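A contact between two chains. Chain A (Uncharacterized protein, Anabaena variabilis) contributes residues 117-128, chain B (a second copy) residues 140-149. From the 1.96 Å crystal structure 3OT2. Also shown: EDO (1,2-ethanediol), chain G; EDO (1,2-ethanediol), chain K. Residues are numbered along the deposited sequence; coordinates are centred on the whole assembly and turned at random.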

# COMPACT_ATOMS: atom_id res chain seq x y z
N GLN A 117 2.21 -8.35 11.27
CA GLN A 117 1.94 -6.94 11.06
C GLN A 117 0.78 -6.74 10.07
O GLN A 117 0.63 -7.52 9.13
CB GLN A 117 3.23 -6.23 10.55
CG GLN A 117 3.18 -4.69 10.44
CD GLN A 117 2.77 -3.97 11.72
OE1 GLN A 117 1.68 -4.15 12.23
NE2 GLN A 117 3.57 -3.01 12.18
N SER A 118 -0.04 -5.71 10.30
CA SER A 118 -1.10 -5.35 9.37
C SER A 118 -0.51 -4.35 8.38
O SER A 118 -0.18 -3.23 8.78
CB SER A 118 -2.31 -4.76 10.09
OG SER A 118 -3.17 -4.11 9.16
N GLN A 119 -0.32 -4.76 7.11
CA GLN A 119 0.20 -3.89 6.06
C GLN A 119 -0.77 -2.69 5.82
O GLN A 119 -0.31 -1.59 5.53
CB GLN A 119 0.41 -4.68 4.77
CG GLN A 119 1.10 -3.86 3.66
CD GLN A 119 1.67 -4.71 2.56
OE1 GLN A 119 1.76 -5.93 2.68
NE2 GLN A 119 2.12 -4.08 1.50
N THR A 120 -2.09 -2.91 5.98
CA THR A 120 -3.08 -1.83 5.82
C THR A 120 -2.83 -0.78 6.92
O THR A 120 -2.72 0.39 6.60
CB THR A 120 -4.48 -2.40 5.82
OG1 THR A 120 -4.66 -3.05 4.56
CG2 THR A 120 -5.58 -1.34 6.01
N LYS A 121 -2.71 -1.20 8.19
CA LYS A 121 -2.46 -0.30 9.32
C LYS A 121 -1.18 0.51 9.10
O LYS A 121 -1.18 1.73 9.30
CB LYS A 121 -2.37 -1.09 10.64
CG LYS A 121 -2.01 -0.26 11.87
CD LYS A 121 -1.70 -1.14 13.08
CE LYS A 121 -0.31 -1.73 12.98
NZ LYS A 121 -0.05 -2.76 14.03
N VAL A 122 -0.09 -0.16 8.67
CA VAL A 122 1.21 0.46 8.41
C VAL A 122 1.10 1.52 7.33
O VAL A 122 1.68 2.61 7.49
CB VAL A 122 2.26 -0.62 8.05
CG1 VAL A 122 3.47 -0.00 7.38
CG2 VAL A 122 2.70 -1.37 9.29
N THR A 123 0.38 1.22 6.23
CA THR A 123 0.19 2.16 5.11
C THR A 123 -0.57 3.39 5.62
O THR A 123 -0.14 4.50 5.35
CB THR A 123 -0.49 1.48 3.92
OG1 THR A 123 0.38 0.44 3.51
CG2 THR A 123 -0.67 2.42 2.76
N LYS A 124 -1.64 3.18 6.41
CA LYS A 124 -2.39 4.29 7.01
C LYS A 124 -1.47 5.15 7.89
O LYS A 124 -1.56 6.37 7.84
CB LYS A 124 -3.56 3.79 7.86
CG LYS A 124 -4.71 3.15 7.10
CD LYS A 124 -5.73 2.71 8.12
CE LYS A 124 -6.84 1.95 7.49
NZ LYS A 124 -7.90 1.66 8.48
N ASN A 125 -0.62 4.51 8.71
CA ASN A 125 0.32 5.22 9.59
C ASN A 125 1.30 6.07 8.79
O ASN A 125 1.53 7.22 9.15
CB ASN A 125 1.07 4.24 10.51
CG ASN A 125 0.22 3.74 11.66
OD1 ASN A 125 -0.86 4.28 11.97
ND2 ASN A 125 0.69 2.69 12.32
N ILE A 126 1.84 5.52 7.69
CA ILE A 126 2.76 6.26 6.83
C ILE A 126 2.02 7.44 6.21
O ILE A 126 2.54 8.56 6.22
CB ILE A 126 3.45 5.36 5.77
CG1 ILE A 126 4.45 4.38 6.43
CG2 ILE A 126 4.17 6.23 4.71
CD1 ILE A 126 4.95 3.24 5.53
N LEU A 127 0.80 7.21 5.70
CA LEU A 127 0.07 8.30 5.06
C LEU A 127 -0.31 9.40 6.08
O LEU A 127 -0.31 10.57 5.71
CB LEU A 127 -1.15 7.78 4.29
CG LEU A 127 -0.81 6.84 3.11
CD1 LEU A 127 -2.06 6.13 2.62
CD2 LEU A 127 -0.11 7.59 1.96
N HIS A 128 -0.57 9.02 7.35
CA HIS A 128 -0.88 9.98 8.43
C HIS A 128 0.38 10.83 8.72
O HIS A 128 0.26 12.03 8.90
CB HIS A 128 -1.38 9.24 9.70
CG HIS A 128 -1.69 10.15 10.86
ND1 HIS A 128 -2.87 10.85 10.91
CD2 HIS A 128 -0.96 10.42 11.97
CE1 HIS A 128 -2.83 11.55 12.03
NE2 HIS A 128 -1.69 11.32 12.70
N ILE B 140 -9.45 -3.00 -1.80
CA ILE B 140 -10.41 -3.26 -0.73
C ILE B 140 -9.82 -4.26 0.25
O ILE B 140 -9.36 -5.33 -0.15
CB ILE B 140 -11.78 -3.78 -1.31
CG1 ILE B 140 -12.42 -2.74 -2.27
CG2 ILE B 140 -12.73 -4.18 -0.17
CD1 ILE B 140 -13.60 -3.27 -3.12
N ASP B 141 -9.83 -3.91 1.53
CA ASP B 141 -9.35 -4.77 2.61
C ASP B 141 -10.56 -5.14 3.49
O ASP B 141 -10.91 -4.37 4.39
CB ASP B 141 -8.26 -4.07 3.44
CG ASP B 141 -7.69 -4.95 4.55
OD1 ASP B 141 -8.36 -5.94 4.94
OD2 ASP B 141 -6.57 -4.69 5.00
N PRO B 142 -11.22 -6.31 3.24
CA PRO B 142 -12.42 -6.67 4.02
C PRO B 142 -12.17 -6.71 5.53
O PRO B 142 -12.95 -6.11 6.27
CB PRO B 142 -12.80 -8.04 3.47
CG PRO B 142 -12.29 -8.02 2.07
CD PRO B 142 -10.96 -7.31 2.18
N ASP B 143 -11.07 -7.31 5.97
CA ASP B 143 -10.72 -7.44 7.38
C ASP B 143 -10.61 -6.10 8.08
O ASP B 143 -11.06 -5.98 9.21
CB ASP B 143 -9.42 -8.25 7.58
CG ASP B 143 -9.51 -9.74 7.25
OD1 ASP B 143 -10.64 -10.27 7.17
OD2 ASP B 143 -8.45 -10.37 7.07
N GLU B 144 -10.01 -5.09 7.43
CA GLU B 144 -9.84 -3.78 8.03
C GLU B 144 -10.97 -2.83 7.63
O GLU B 144 -10.95 -1.67 8.04
CB GLU B 144 -8.49 -3.17 7.63
CG GLU B 144 -7.30 -3.98 8.11
CD GLU B 144 -6.67 -3.55 9.42
OE1 GLU B 144 -7.17 -2.60 10.06
OE2 GLU B 144 -5.66 -4.18 9.81
N GLN B 145 -11.94 -3.29 6.82
CA GLN B 145 -13.07 -2.48 6.32
C GLN B 145 -12.53 -1.13 5.80
O GLN B 145 -13.00 -0.04 6.17
CB GLN B 145 -14.17 -2.30 7.38
CG GLN B 145 -14.83 -3.64 7.75
CD GLN B 145 -15.87 -3.51 8.82
OE1 GLN B 145 -16.73 -2.63 8.80
NE2 GLN B 145 -15.84 -4.42 9.79
N THR B 146 -11.50 -1.24 4.95
CA THR B 146 -10.78 -0.11 4.40
C THR B 146 -10.69 -0.22 2.90
O THR B 146 -10.61 -1.33 2.36
CB THR B 146 -9.37 -0.07 5.04
OG1 THR B 146 -9.51 0.19 6.45
CG2 THR B 146 -8.45 1.00 4.42
N VAL B 147 -10.73 0.94 2.23
CA VAL B 147 -10.49 1.00 0.80
C VAL B 147 -9.35 2.00 0.55
O VAL B 147 -9.44 3.15 0.98
CB VAL B 147 -11.73 1.32 -0.09
CG1 VAL B 147 -11.36 1.27 -1.58
CG2 VAL B 147 -12.87 0.36 0.20
N PHE B 148 -8.29 1.55 -0.15
CA PHE B 148 -7.24 2.45 -0.62
C PHE B 148 -7.58 2.84 -2.05
O PHE B 148 -7.94 1.97 -2.86
CB PHE B 148 -5.85 1.81 -0.56
CG PHE B 148 -5.31 1.53 0.82
CD1 PHE B 148 -4.90 2.57 1.64
CD2 PHE B 148 -5.23 0.24 1.30
CE1 PHE B 148 -4.35 2.31 2.91
CE2 PHE B 148 -4.70 -0.02 2.58
CZ PHE B 148 -4.26 1.02 3.37
N VAL B 149 -7.55 4.14 -2.33
CA VAL B 149 -7.88 4.68 -3.65
C VAL B 149 -6.59 5.20 -4.31
O VAL B 149 -5.87 6.02 -3.72
CB VAL B 149 -8.97 5.77 -3.57
CG1 VAL B 149 -9.11 6.51 -4.90
CG2 VAL B 149 -10.31 5.14 -3.17
C1 EDO G . -5.89 0.27 11.47
O1 EDO G . -6.40 -0.12 10.18
C2 EDO G . -6.60 1.53 11.93
O2 EDO G . -7.50 1.25 13.02
C1 EDO K . 0.72 -0.74 0.22
O1 EDO K . 1.17 -1.44 1.37
C2 EDO K . -0.79 -0.50 0.33
O2 EDO K . -1.50 -1.74 0.26

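The N-terminal turns of helix 119-128 of chain A lie against a hairpin-like segment of chain B, in which strand 140-141 leads through a type I turn, Pro B142 to Gln B145, into strand 146-149. The helix and the second strand run at 54° to each other, their axes 10.6 Å apart at closest approach, and the backbones come nearest where Thr A120 CA lies 7.4 Å from Glu B144 CA. Side chains therefore make the contact, burying 370 Å² in all.

Ser A118, chi1 t, does two jobs with one hydroxyl. Its OG accepts from Lys A121 N (3.1 Å), capping the helix, and donates to Glu B144 OE2 (2.6 Å), so the cap is itself tied to the partner chain. Glu B144 reaches it with chi1 m and chi2 at -95°, between the usual wells; this bend turns the carboxylate so that OE2 meets Ser A118 OG while OE1 accepts from O1 of the chain G ethanediol (2.6 Å). The same diol oxygen accepts from Lys A124 NZ (2.9 Å) and so bridges two opposite charges whose own atoms, Lys A124 NZ and Glu B144 OE1, stay 4.6 Å apart, beyond a salt bridge.

Thr A120, chi1 m, points toward chain B and is buried there. Its OG1 donates to Asp B141 OD2 (2.6 Å), while its methyl CG2 packs on Glu B144 CG (3.8 Å) and Thr B146 CG2 (4.0 Å). Asp B141, chi1 t, divides its carboxylate: OD2 takes the threonine hydroxyl, and OD1 accepts from Glu B144 N (3.1 Å), bracing the turn from which Glu B144 reaches out.

Lys A124 leaves the helix sideways, but with chi1 m and chi2 to chi4 all t its extended chain brings the ammonium to Thr B146, where NZ donates to OG1 (3.0 Å). Thr B146, chi1 m, passes its own hydroxyl proton back to the turn, OG1 donating to Glu B144 O (2.8 Å). Lys A121, by contrast, turns at chi3 (p) and leads away, its NZ donating to Gln A117 OE1 (2.9 Å).

Phe B148, chi1 m and chi2 -72°, has the largest area covered by the other stretch (88 Å²) and gives the helix an aromatic surface. Thr A120 OG1 sits at the ring edge, 3.6 Å from Phe B148 CE2. Thr A123 CG2 approaches Phe B148 CE1 obliquely at 3.7 Å, and Leu A127 CD1 lies 4.5 Å from that same CE1. With chi1 m, Thr A123 presents this methyl to the ring while its OG1 donates to Gln A119 O (2.9 Å).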